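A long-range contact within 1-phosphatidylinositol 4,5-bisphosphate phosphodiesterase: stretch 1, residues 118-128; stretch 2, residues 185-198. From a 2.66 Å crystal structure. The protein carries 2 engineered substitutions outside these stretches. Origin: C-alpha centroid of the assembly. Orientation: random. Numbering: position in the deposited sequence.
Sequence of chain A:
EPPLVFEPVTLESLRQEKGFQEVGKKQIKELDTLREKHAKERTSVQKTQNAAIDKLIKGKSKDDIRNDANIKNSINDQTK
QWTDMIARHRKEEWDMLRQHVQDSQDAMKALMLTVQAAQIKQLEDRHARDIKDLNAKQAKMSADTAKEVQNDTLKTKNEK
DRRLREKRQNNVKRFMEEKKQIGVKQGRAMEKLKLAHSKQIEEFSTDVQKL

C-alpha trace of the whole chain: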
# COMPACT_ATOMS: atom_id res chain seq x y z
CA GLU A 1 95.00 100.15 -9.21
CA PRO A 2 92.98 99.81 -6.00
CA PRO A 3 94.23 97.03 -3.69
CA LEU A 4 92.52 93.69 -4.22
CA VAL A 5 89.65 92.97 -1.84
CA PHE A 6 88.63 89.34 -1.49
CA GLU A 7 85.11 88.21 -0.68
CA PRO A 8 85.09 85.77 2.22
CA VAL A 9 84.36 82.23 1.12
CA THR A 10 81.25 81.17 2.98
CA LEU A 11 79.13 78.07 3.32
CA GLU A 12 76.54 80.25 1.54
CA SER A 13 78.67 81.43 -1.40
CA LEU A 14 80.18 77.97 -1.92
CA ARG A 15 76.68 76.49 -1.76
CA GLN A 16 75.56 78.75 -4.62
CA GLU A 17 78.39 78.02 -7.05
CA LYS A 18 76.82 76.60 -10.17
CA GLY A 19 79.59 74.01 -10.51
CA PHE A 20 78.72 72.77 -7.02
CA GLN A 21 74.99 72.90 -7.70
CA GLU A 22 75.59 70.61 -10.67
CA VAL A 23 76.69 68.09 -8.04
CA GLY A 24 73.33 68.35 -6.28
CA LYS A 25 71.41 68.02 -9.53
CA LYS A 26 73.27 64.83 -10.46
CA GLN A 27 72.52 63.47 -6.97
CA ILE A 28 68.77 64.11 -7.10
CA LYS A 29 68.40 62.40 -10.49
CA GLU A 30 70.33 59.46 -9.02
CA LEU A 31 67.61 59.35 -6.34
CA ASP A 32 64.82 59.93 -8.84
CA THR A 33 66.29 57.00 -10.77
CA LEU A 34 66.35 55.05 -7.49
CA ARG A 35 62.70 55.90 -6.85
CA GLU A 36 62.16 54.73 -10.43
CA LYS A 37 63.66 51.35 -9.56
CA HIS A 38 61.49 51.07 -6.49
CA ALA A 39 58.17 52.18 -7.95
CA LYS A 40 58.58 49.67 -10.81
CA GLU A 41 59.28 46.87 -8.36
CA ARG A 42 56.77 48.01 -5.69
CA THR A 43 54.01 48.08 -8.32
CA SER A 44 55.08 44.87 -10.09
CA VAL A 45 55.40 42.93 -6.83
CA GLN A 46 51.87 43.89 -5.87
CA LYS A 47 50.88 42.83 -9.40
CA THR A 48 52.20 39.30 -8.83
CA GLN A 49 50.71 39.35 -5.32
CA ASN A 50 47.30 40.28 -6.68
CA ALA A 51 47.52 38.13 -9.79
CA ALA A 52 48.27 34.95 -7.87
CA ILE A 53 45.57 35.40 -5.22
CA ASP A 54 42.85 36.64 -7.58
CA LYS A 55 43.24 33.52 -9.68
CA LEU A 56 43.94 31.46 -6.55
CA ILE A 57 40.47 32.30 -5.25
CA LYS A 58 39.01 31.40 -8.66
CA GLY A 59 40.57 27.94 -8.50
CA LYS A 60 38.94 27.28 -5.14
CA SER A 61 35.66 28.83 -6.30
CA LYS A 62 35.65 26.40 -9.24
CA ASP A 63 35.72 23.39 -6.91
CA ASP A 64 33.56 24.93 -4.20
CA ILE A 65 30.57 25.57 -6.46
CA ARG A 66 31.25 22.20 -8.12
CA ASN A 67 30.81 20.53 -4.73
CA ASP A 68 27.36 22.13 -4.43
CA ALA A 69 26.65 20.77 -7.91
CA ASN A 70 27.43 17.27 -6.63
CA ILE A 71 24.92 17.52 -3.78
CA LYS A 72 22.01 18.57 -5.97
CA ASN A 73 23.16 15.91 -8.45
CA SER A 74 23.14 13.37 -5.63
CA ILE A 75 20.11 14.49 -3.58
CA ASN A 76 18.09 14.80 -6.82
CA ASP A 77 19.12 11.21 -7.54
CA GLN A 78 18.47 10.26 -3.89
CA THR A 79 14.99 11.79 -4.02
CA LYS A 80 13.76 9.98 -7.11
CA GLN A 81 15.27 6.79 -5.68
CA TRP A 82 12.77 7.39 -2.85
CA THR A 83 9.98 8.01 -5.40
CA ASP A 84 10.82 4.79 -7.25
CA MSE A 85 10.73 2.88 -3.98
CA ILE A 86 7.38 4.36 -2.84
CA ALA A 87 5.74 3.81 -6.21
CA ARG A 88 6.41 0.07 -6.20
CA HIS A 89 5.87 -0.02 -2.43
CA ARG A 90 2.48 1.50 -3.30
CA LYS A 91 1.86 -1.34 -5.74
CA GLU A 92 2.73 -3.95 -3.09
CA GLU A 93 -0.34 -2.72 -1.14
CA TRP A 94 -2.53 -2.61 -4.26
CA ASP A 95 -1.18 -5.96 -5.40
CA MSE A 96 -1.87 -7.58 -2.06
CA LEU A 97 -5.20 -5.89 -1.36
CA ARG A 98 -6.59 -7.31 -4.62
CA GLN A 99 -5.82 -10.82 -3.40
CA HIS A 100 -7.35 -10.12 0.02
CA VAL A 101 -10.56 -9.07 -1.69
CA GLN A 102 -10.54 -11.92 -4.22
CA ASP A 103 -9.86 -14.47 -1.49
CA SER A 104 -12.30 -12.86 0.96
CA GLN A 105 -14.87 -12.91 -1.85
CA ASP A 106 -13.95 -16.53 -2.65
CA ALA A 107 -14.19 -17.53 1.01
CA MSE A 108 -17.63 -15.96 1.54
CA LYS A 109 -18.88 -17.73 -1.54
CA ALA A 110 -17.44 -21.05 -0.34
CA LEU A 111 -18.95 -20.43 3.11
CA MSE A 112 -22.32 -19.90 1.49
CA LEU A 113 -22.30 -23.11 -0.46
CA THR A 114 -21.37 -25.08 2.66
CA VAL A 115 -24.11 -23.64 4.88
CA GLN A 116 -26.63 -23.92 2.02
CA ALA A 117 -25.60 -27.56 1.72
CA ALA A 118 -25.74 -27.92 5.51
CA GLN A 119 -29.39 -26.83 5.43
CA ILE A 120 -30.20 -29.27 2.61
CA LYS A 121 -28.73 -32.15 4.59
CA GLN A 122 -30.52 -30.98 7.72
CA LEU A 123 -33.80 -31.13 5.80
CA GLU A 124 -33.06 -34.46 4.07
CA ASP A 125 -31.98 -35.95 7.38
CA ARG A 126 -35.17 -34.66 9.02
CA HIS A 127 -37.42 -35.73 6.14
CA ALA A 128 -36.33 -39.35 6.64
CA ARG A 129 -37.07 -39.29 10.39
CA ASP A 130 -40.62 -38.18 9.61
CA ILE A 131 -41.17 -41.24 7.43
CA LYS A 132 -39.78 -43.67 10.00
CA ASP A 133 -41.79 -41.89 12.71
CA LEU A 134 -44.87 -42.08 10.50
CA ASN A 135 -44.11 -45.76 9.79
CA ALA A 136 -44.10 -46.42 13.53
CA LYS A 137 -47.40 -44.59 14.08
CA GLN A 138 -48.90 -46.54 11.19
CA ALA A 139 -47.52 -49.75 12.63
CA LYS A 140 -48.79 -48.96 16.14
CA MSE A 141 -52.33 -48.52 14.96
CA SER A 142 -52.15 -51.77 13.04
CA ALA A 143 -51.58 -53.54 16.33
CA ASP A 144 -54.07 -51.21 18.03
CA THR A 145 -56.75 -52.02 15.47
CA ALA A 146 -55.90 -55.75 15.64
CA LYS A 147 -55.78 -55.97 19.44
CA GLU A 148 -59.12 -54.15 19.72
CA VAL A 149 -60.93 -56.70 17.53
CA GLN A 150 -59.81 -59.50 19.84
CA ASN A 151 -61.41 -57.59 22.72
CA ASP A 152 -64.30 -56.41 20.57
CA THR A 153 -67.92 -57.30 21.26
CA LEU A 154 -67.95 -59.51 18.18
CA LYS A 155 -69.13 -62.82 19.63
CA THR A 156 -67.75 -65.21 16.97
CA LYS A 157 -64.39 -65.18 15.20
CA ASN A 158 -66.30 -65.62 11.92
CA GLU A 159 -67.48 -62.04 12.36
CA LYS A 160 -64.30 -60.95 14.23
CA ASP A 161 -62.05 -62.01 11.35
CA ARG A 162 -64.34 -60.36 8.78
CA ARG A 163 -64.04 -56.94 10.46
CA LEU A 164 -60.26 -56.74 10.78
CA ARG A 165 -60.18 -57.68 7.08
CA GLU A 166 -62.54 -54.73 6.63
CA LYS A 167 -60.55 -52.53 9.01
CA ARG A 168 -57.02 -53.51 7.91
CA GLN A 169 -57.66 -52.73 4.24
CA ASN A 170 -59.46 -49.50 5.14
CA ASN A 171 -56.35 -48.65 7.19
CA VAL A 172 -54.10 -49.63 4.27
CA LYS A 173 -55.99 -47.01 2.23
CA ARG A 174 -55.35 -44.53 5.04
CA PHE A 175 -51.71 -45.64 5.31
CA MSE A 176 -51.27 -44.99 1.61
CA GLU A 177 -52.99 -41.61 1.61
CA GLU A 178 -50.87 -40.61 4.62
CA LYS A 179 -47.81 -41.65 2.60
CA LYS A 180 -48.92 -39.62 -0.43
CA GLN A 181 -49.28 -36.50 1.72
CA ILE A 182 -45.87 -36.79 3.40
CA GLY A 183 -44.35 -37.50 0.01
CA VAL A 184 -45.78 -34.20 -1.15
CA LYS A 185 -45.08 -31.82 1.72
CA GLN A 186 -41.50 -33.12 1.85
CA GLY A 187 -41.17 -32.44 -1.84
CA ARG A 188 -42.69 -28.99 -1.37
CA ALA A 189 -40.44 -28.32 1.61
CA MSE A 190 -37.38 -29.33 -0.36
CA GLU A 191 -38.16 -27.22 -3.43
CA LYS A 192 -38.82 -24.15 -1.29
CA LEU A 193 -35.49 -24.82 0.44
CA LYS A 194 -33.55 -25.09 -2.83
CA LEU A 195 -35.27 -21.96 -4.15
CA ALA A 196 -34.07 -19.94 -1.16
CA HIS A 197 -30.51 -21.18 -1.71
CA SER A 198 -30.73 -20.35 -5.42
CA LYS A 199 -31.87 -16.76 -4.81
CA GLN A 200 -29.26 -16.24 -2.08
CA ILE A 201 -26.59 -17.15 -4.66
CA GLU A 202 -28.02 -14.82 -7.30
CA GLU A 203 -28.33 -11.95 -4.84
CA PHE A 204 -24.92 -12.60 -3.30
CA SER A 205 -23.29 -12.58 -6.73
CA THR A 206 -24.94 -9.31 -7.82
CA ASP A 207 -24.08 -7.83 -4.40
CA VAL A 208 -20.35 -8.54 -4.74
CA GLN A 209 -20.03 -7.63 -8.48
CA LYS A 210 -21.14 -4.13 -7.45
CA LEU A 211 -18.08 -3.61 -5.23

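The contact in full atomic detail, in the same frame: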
# COMPACT_ATOMS: atom_id res chain seq x y z
N ALA A 118 -25.42 -27.48 4.16
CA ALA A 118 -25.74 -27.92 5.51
C ALA A 118 -27.24 -27.87 5.79
O ALA A 118 -27.76 -28.72 6.51
CB ALA A 118 -24.98 -27.08 6.53
N GLN A 119 -27.94 -26.89 5.23
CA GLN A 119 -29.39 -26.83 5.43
C GLN A 119 -30.09 -27.96 4.68
O GLN A 119 -30.98 -28.63 5.22
CB GLN A 119 -29.96 -25.48 4.99
CG GLN A 119 -29.65 -24.28 5.88
CD GLN A 119 -29.83 -22.95 5.17
OE1 GLN A 119 -30.46 -22.86 4.11
NE2 GLN A 119 -29.36 -21.88 5.79
N ILE A 120 -29.73 -28.13 3.40
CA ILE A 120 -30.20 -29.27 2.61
C ILE A 120 -30.07 -30.59 3.37
O ILE A 120 -31.04 -31.34 3.52
CB ILE A 120 -29.46 -29.31 1.26
CG1 ILE A 120 -29.78 -28.05 0.44
CG2 ILE A 120 -29.85 -30.53 0.47
CD1 ILE A 120 -31.20 -28.01 -0.14
N LYS A 121 -28.88 -30.87 3.91
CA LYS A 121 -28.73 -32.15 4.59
C LYS A 121 -29.55 -32.18 5.87
O LYS A 121 -30.05 -33.23 6.25
CB LYS A 121 -27.27 -32.44 4.89
CG LYS A 121 -27.05 -33.75 5.63
CD LYS A 121 -26.03 -34.64 4.96
CE LYS A 121 -25.71 -35.87 5.81
NZ LYS A 121 -25.39 -35.51 7.23
N GLN A 122 -29.69 -31.03 6.53
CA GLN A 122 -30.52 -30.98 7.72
C GLN A 122 -31.97 -31.30 7.38
O GLN A 122 -32.67 -31.97 8.14
CB GLN A 122 -30.41 -29.59 8.35
CG GLN A 122 -29.37 -29.50 9.44
CD GLN A 122 -29.40 -28.17 10.16
OE1 GLN A 122 -30.33 -27.38 10.00
NE2 GLN A 122 -28.36 -27.91 10.94
N LEU A 123 -32.44 -30.80 6.23
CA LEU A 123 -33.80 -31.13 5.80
C LEU A 123 -33.92 -32.60 5.42
O LEU A 123 -34.76 -33.32 5.97
CB LEU A 123 -34.21 -30.24 4.64
CG LEU A 123 -35.74 -30.14 4.57
CD1 LEU A 123 -36.31 -29.83 5.95
CD2 LEU A 123 -36.24 -29.16 3.50
N GLU A 124 -33.12 -33.04 4.45
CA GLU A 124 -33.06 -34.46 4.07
C GLU A 124 -33.03 -35.38 5.27
O GLU A 124 -33.82 -36.32 5.38
CB GLU A 124 -31.85 -34.73 3.15
CG GLU A 124 -32.14 -34.66 1.63
CD GLU A 124 -33.25 -35.61 1.14
OE1 GLU A 124 -33.72 -36.48 1.91
OE2 GLU A 124 -33.68 -35.48 -0.04
N ASP A 125 -32.09 -35.12 6.19
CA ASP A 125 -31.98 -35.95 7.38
C ASP A 125 -33.27 -35.91 8.20
O ASP A 125 -33.75 -36.96 8.65
CB ASP A 125 -30.77 -35.50 8.21
CG ASP A 125 -29.48 -36.19 7.77
OD1 ASP A 125 -29.24 -36.26 6.54
OD2 ASP A 125 -28.72 -36.66 8.63
N ARG A 126 -33.86 -34.73 8.38
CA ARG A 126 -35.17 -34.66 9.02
C ARG A 126 -36.21 -35.44 8.24
O ARG A 126 -36.89 -36.31 8.80
CB ARG A 126 -35.64 -33.22 9.19
CG ARG A 126 -36.82 -33.20 10.15
CD ARG A 126 -37.76 -32.03 9.94
NE ARG A 126 -38.28 -31.54 11.22
CZ ARG A 126 -39.57 -31.54 11.54
NH1 ARG A 126 -40.47 -32.02 10.68
NH2 ARG A 126 -39.97 -31.08 12.72
N HIS A 127 -36.35 -35.15 6.94
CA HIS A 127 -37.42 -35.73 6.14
C HIS A 127 -37.50 -37.24 6.33
O HIS A 127 -38.60 -37.81 6.33
CB HIS A 127 -37.18 -35.42 4.66
CG HIS A 127 -37.68 -34.08 4.23
ND1 HIS A 127 -38.29 -33.19 5.10
CD2 HIS A 127 -37.66 -33.46 3.02
CE1 HIS A 127 -38.62 -32.09 4.44
NE2 HIS A 127 -38.25 -32.23 3.18
N ALA A 128 -36.35 -37.89 6.52
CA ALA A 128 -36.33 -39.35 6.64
C ALA A 128 -36.87 -39.79 8.00
O ALA A 128 -37.57 -40.80 8.10
CB ALA A 128 -34.91 -39.88 6.43
N LYS A 185 -45.61 -32.91 0.91
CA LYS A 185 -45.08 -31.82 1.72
C LYS A 185 -43.56 -31.82 1.71
O LYS A 185 -42.92 -30.78 1.49
CB LYS A 185 -45.61 -31.93 3.15
CG LYS A 185 -44.88 -31.05 4.13
CD LYS A 185 -45.52 -31.12 5.50
CE LYS A 185 -44.70 -30.41 6.58
NZ LYS A 185 -43.38 -31.07 6.80
N GLN A 186 -42.95 -33.00 1.92
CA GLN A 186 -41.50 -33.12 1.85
C GLN A 186 -40.95 -32.63 0.53
O GLN A 186 -39.93 -31.93 0.48
CB GLN A 186 -41.09 -34.56 2.15
CG GLN A 186 -41.33 -34.87 3.63
CD GLN A 186 -40.70 -36.16 4.12
OE1 GLN A 186 -39.99 -36.85 3.38
NE2 GLN A 186 -40.94 -36.47 5.39
N GLY A 187 -41.64 -32.94 -0.57
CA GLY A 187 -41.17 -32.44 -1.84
C GLY A 187 -41.33 -30.93 -1.91
O GLY A 187 -40.44 -30.22 -2.38
N ARG A 188 -42.46 -30.43 -1.40
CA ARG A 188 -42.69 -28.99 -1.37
C ARG A 188 -41.66 -28.32 -0.48
O ARG A 188 -41.07 -27.29 -0.85
CB ARG A 188 -44.10 -28.71 -0.85
CG ARG A 188 -45.04 -28.29 -1.94
CD ARG A 188 -45.96 -29.44 -2.29
NE ARG A 188 -46.77 -29.13 -3.46
CZ ARG A 188 -48.02 -28.68 -3.41
NH1 ARG A 188 -48.60 -28.48 -2.22
NH2 ARG A 188 -48.68 -28.42 -4.53
N ALA A 189 -41.41 -28.90 0.69
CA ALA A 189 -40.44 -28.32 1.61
C ALA A 189 -39.07 -28.25 0.95
O ALA A 189 -38.37 -27.22 1.05
CB ALA A 189 -40.37 -29.14 2.89
N MSE A 190 -38.67 -29.32 0.28
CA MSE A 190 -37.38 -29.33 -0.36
C MSE A 190 -37.28 -28.27 -1.46
O MSE A 190 -36.31 -27.52 -1.51
CB MSE A 190 -37.08 -30.70 -0.93
CG MSE A 190 -35.65 -30.78 -1.37
SE MSE A 190 -34.52 -30.07 0.08
CE MSE A 190 -34.51 -31.57 1.35
N GLU A 191 -38.24 -28.23 -2.37
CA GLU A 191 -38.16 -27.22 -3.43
C GLU A 191 -37.99 -25.84 -2.81
O GLU A 191 -37.07 -25.10 -3.17
CB GLU A 191 -39.38 -27.27 -4.34
CG GLU A 191 -39.01 -26.84 -5.75
CD GLU A 191 -40.08 -27.15 -6.77
OE1 GLU A 191 -41.18 -26.56 -6.68
OE2 GLU A 191 -39.81 -27.96 -7.69
N LYS A 192 -38.89 -25.47 -1.90
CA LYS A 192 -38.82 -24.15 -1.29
C LYS A 192 -37.43 -23.91 -0.70
O LYS A 192 -36.84 -22.84 -0.90
CB LYS A 192 -39.93 -24.01 -0.24
CG LYS A 192 -39.70 -22.97 0.89
CD LYS A 192 -39.15 -21.59 0.48
CE LYS A 192 -38.21 -21.07 1.59
NZ LYS A 192 -37.81 -19.65 1.40
N LEU A 193 -36.88 -24.91 -0.01
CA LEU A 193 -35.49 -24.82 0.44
C LEU A 193 -34.53 -24.50 -0.71
O LEU A 193 -33.79 -23.51 -0.65
CB LEU A 193 -35.06 -26.11 1.16
CG LEU A 193 -33.76 -25.91 1.95
CD1 LEU A 193 -33.67 -24.51 2.50
CD2 LEU A 193 -33.57 -26.91 3.09
N LYS A 194 -34.49 -25.35 -1.74
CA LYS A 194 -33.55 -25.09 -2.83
C LYS A 194 -33.79 -23.76 -3.52
O LYS A 194 -32.82 -23.14 -3.99
CB LYS A 194 -33.57 -26.20 -3.87
CG LYS A 194 -32.89 -27.47 -3.44
CD LYS A 194 -33.23 -28.58 -4.40
CE LYS A 194 -32.65 -29.90 -3.94
NZ LYS A 194 -31.18 -29.92 -4.15
N LEU A 195 -35.03 -23.27 -3.55
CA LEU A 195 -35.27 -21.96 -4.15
C LEU A 195 -34.69 -20.83 -3.30
O LEU A 195 -34.24 -19.82 -3.85
CB LEU A 195 -36.75 -21.71 -4.39
CG LEU A 195 -37.41 -22.48 -5.54
CD1 LEU A 195 -38.67 -21.76 -6.03
CD2 LEU A 195 -36.42 -22.66 -6.69
N ALA A 196 -34.71 -20.97 -1.98
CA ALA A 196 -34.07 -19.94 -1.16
C ALA A 196 -32.58 -19.92 -1.43
O ALA A 196 -31.99 -18.85 -1.65
CB ALA A 196 -34.36 -20.20 0.32
N HIS A 197 -31.94 -21.09 -1.44
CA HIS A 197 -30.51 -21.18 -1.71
C HIS A 197 -30.18 -20.55 -3.06
O HIS A 197 -29.23 -19.77 -3.17
CB HIS A 197 -30.04 -22.62 -1.63
CG HIS A 197 -30.05 -23.17 -0.23
ND1 HIS A 197 -30.47 -24.45 0.07
CD2 HIS A 197 -29.70 -22.61 0.95
CE1 HIS A 197 -30.37 -24.66 1.37
NE2 HIS A 197 -29.91 -23.56 1.93
N SER A 198 -30.94 -20.91 -4.09
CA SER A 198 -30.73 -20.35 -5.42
C SER A 198 -30.75 -18.82 -5.39
O SER A 198 -29.83 -18.17 -5.91
CB SER A 198 -31.79 -20.87 -6.38
OG SER A 198 -31.32 -20.79 -7.71

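Residues 118-128 and 185-198 form an antiparallel helix-helix contact in which a short apolar core is bracketed at its two ends by hydrogen-bonded histidine-glutamine pairs. The axes run at 175° and approach to 10.5 Å, with I120 opposite L193, L123 opposite M190 and H127 opposite Q186; the contact buries 614 Å² in total.

Packing is of the knobs-into-holes kind. I120 (m, m) inserts among M190, L193, K194 and H197, its CD1 lying 3.9 Å from M190 SE and 3.7 Å from the aliphatic CG of K194. Reciprocally, the selenomethionine M190 sits among I120, L123, E124 and H127, with its CE 3.6 Å from L123 CB. L123 and L193 both point toward the opposing helix and meet directly, CD2 of L123 to CD2 of L193, at 3.5 Å.

At one end, H197 NE2 donates to Q119 OE1 over a very short 2.4 Å, in the edge-on approach expected for a ring nitrogen. At the other, Q186 NE2 donates to the backbone O of H127 (2.9 Å), while H127 NE2 makes a weak bond to Q186 O (3.2 Å). Q186 CG also lies 3.7 Å from the H127 ring centroid, almost on the ring normal, so the glutamine's aliphatic portion covers the imidazole face while its amide reaches the backbone.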